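Local coordinates for protein colicin-D (Escherichia coli, PDB 5ZNM) that kills Escherichia coli and closely related bacteria by inhibiting protein synthesis, here seen as its central domain and its C-terminal tRNase domain, at residues M127-A132 against E275-M280. Residues are numbered along the deposited sequence; the frame is centred on the assembly and turned at random.
Sequences MFSLSA and EAVYVM
M280 meets the ring of F128 at its edge: CE of M280 lies near the ring plane, 3.6 Å from CD2 of F128. The two side chains run side by side in the same direction, and the bend at the last torsion of the thioether carries CE to that edge. The Y278 ring is also approached at its edge, near its plane, by CD1 of L130, 4.1 Å from CD2 of Y278. That methyl touches M280 CE as well, at 3.9 Å. F128, L130, Y278 and M280 thus share a face, though the tyrosine's end leads away. On the other face CG of M127 packs against CG1 of V279 at 3.5 Å, and CB of S129 touches CG2 of V279 (3.8 Å) and CG1 of V277 (3.9 Å).

The backbones are antiparallel, their directions 155° apart. F128 pairs with M280, and L130 with Y278, each through two N-H...O bonds, M280 N lying 2.8 Å from F128 O; S129 and V279 form the non-hydrogen-bonded pair between them. Past the second pair the chain turns, and A132 N reaches A276 O at 2.8 Å; the bond is straight at hydrogen (179°), yet its donor stands 45° out of the carbonyl plane. At this end E275 OE2 forms a salt bridge with R266.

Strands 126-131 and 274-281 are adjacent inner strands of a five-stranded antiparallel sheet; strand 56-61 flanks the first and strand 262-267 the second. Y278 OH is hydrogen-bonded to D261 OD2 and to G155 N, and L50 of strand 49-51 packs on M127, S129 and V279.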
ATOM      1  N   MET A 127       5.188 -13.784  10.770  1.00 14.98           N
ATOM      2  CA  MET A 127       6.258 -12.797  10.781  1.00 16.84           C
ATOM      3  C   MET A 127       5.677 -11.468  10.326  1.00 17.07           C
ATOM      4  O   MET A 127       5.049 -11.397   9.268  1.00 20.76           O
ATOM      5  CB  MET A 127       7.406 -13.230   9.861  1.00 21.80           C
ATOM      6  CG  MET A 127       8.575 -12.259   9.799  1.00 22.02           C
ATOM      7  SD  MET A 127       9.964 -12.952   8.853  1.00 17.31           S
ATOM      8  CE  MET A 127       9.177 -13.166   7.264  1.00 15.75           C
ATOM      9  N   PHE A 128       5.863 -10.438  11.140  1.00 15.53           N
ATOM     10  CA  PHE A 128       5.332  -9.106  10.881  1.00 16.20           C
ATOM     11  C   PHE A 128       6.485  -8.117  10.875  1.00 14.35           C
ATOM     12  O   PHE A 128       7.368  -8.187  11.735  1.00 17.22           O
ATOM     13  CB  PHE A 128       4.304  -8.713  11.954  1.00 18.76           C
ATOM     14  CG  PHE A 128       3.615  -7.401  11.687  1.00 20.70           C
ATOM     15  CD1 PHE A 128       2.624  -7.304  10.721  1.00 23.82           C
ATOM     16  CD2 PHE A 128       3.958  -6.265  12.398  1.00 25.86           C
ATOM     17  CE1 PHE A 128       1.988  -6.087  10.471  1.00 28.47           C
ATOM     18  CE2 PHE A 128       3.321  -5.046  12.150  1.00 26.86           C
ATOM     19  CZ  PHE A 128       2.343  -4.962  11.188  1.00 24.40           C
ATOM     20  N   SER A 129       6.503  -7.207   9.902  1.00 15.31           N
ATOM     21  CA  SER A 129       7.664  -6.335   9.770  1.00 16.32           C
ATOM     22  C   SER A 129       7.242  -4.964   9.269  1.00 20.74           C
ATOM     23  O   SER A 129       6.281  -4.833   8.504  1.00 15.78           O
ATOM     24  CB  SER A 129       8.722  -6.924   8.827  1.00 15.80           C
ATOM     25  OG  SER A 129       8.161  -7.159   7.550  1.00 15.98           O
ATOM     26  N   LEU A 130       7.974  -3.947   9.717  1.00 14.63           N
ATOM     27  CA  LEU A 130       7.716  -2.566   9.326  1.00 17.25           C
ATOM     28  C   LEU A 130       8.970  -1.758   9.596  1.00 20.28           C
ATOM     29  O   LEU A 130       9.896  -2.224  10.259  1.00 18.35           O
ATOM     30  CB  LEU A 130       6.528  -1.954  10.078  1.00 18.19           C
ATOM     31  CG  LEU A 130       6.265  -2.196  11.573  1.00 30.58           C
ATOM     32  CD1 LEU A 130       7.492  -2.249  12.423  1.00 35.36           C
ATOM     33  CD2 LEU A 130       5.335  -1.114  12.107  1.00 32.39           C
ATOM     34  N   SER A 131       8.969  -0.518   9.110  1.00 23.98           N
ATOM     35  CA  SER A 131      10.143   0.332   9.265  1.00 21.61           C
ATOM     36  C   SER A 131      10.483   0.523  10.736  1.00 20.15           C
ATOM     37  O   SER A 131       9.609   0.806  11.566  1.00 20.73           O
ATOM     38  CB  SER A 131       9.914   1.680   8.594  1.00 28.42           C
ATOM     39  OG  SER A 131       9.906   1.520   7.182  1.00 40.51           O
ATOM     40  N   ALA A 132      11.760   0.357  11.058  1.00 18.23           N
ATOM     41  CA  ALA A 132      12.187   0.427  12.448  1.00 18.39           C
ATOM     42  C   ALA A 132      12.298   1.861  12.929  1.00 24.46           C
ATOM     43  O   ALA A 132      12.149   2.121  14.125  1.00 25.58           O
ATOM     44  CB  ALA A 132      13.532  -0.274  12.627  1.00 14.89           C
ATOM     45  N   GLU A 275      17.404   1.423   4.740  1.00 17.26           N
ATOM     46  CA  GLU A 275      16.369   1.637   5.742  1.00 15.33           C
ATOM     47  C   GLU A 275      16.304   0.437   6.668  1.00 16.62           C
ATOM     48  O   GLU A 275      16.440  -0.709   6.227  1.00 18.42           O
ATOM     49  CB  GLU A 275      14.982   1.875   5.112  1.00 21.00           C
ATOM     50  CG  GLU A 275      14.525   0.805   4.167  1.00 29.77           C
ATOM     51  CD  GLU A 275      13.088   1.017   3.692  1.00 33.70           C
ATOM     52  OE1 GLU A 275      12.688   2.180   3.429  1.00 33.55           O
ATOM     53  OE2 GLU A 275      12.365   0.015   3.572  1.00 24.36           O
ATOM     54  N   ALA A 276      16.112   0.710   7.954  1.00 14.69           N
ATOM     55  CA  ALA A 276      16.045  -0.342   8.960  1.00 14.49           C
ATOM     56  C   ALA A 276      14.619  -0.878   9.058  1.00 15.82           C
ATOM     57  O   ALA A 276      13.649  -0.114   9.021  1.00 15.16           O
ATOM     58  CB  ALA A 276      16.498   0.187  10.323  1.00 14.82           C
ATOM     59  N   VAL A 277      14.506  -2.197   9.177  1.00 18.38           N
ATOM     60  CA  VAL A 277      13.232  -2.901   9.247  1.00 15.30           C
ATOM     61  C   VAL A 277      13.192  -3.673  10.561  1.00 16.78           C
ATOM     62  O   VAL A 277      14.116  -4.436  10.863  1.00 14.67           O
ATOM     63  CB  VAL A 277      13.066  -3.862   8.055  1.00 13.68           C
ATOM     64  CG1 VAL A 277      11.693  -4.522   8.054  1.00 12.65           C
ATOM     65  CG2 VAL A 277      13.321  -3.147   6.738  1.00 13.75           C
ATOM     66  N   TYR A 278      12.122  -3.492  11.326  1.00 18.18           N
ATOM     67  CA  TYR A 278      11.913  -4.218  12.574  1.00 18.66           C
ATOM     68  C   TYR A 278      11.008  -5.404  12.279  1.00 17.05           C
ATOM     69  O   TYR A 278       9.974  -5.248  11.626  1.00 15.63           O
ATOM     70  CB  TYR A 278      11.310  -3.295  13.637  1.00 14.73           C
ATOM     71  CG  TYR A 278      10.943  -3.976  14.942  1.00 18.11           C
ATOM     72  CD1 TYR A 278      11.888  -4.687  15.678  1.00 18.43           C
ATOM     73  CD2 TYR A 278       9.652  -3.887  15.450  1.00 20.74           C
ATOM     74  CE1 TYR A 278      11.555  -5.297  16.874  1.00 17.26           C
ATOM     75  CE2 TYR A 278       9.303  -4.510  16.657  1.00 25.04           C
ATOM     76  CZ  TYR A 278      10.261  -5.209  17.356  1.00 24.44           C
ATOM     77  OH  TYR A 278       9.928  -5.813  18.542  1.00 22.97           O
ATOM     78  N   VAL A 279      11.413  -6.592  12.728  1.00 14.97           N
ATOM     79  CA  VAL A 279      10.753  -7.835  12.361  1.00 19.89           C
ATOM     80  C   VAL A 279      10.380  -8.585  13.638  1.00 22.35           C
ATOM     81  O   VAL A 279      11.186  -8.675  14.573  1.00 18.64           O
ATOM     82  CB  VAL A 279      11.659  -8.690  11.453  1.00 15.32           C
ATOM     83  CG1 VAL A 279      10.943  -9.966  11.042  1.00 15.38           C
ATOM     84  CG2 VAL A 279      12.084  -7.881  10.211  1.00 14.10           C
ATOM     85  N   MET A 280       9.152  -9.097  13.689  1.00 20.71           N
ATOM     86  CA  MET A 280       8.622  -9.766  14.878  1.00 20.01           C
ATOM     87  C   MET A 280       8.078 -11.122  14.472  1.00 24.37           C
ATOM     88  O   MET A 280       7.403 -11.242  13.446  1.00 20.83           O
ATOM     89  CB  MET A 280       7.489  -8.949  15.543  1.00 21.33           C
ATOM     90  CG  MET A 280       7.889  -7.584  16.056  1.00 33.51           C
ATOM     91  SD  MET A 280       6.541  -6.383  16.006  1.00 33.25           S
ATOM     92  CE  MET A 280       6.787  -5.564  14.433  1.00 36.18           C
TER
HETATM   93  O   HOH W   1      11.025   3.159   5.698  1.00 41.02           O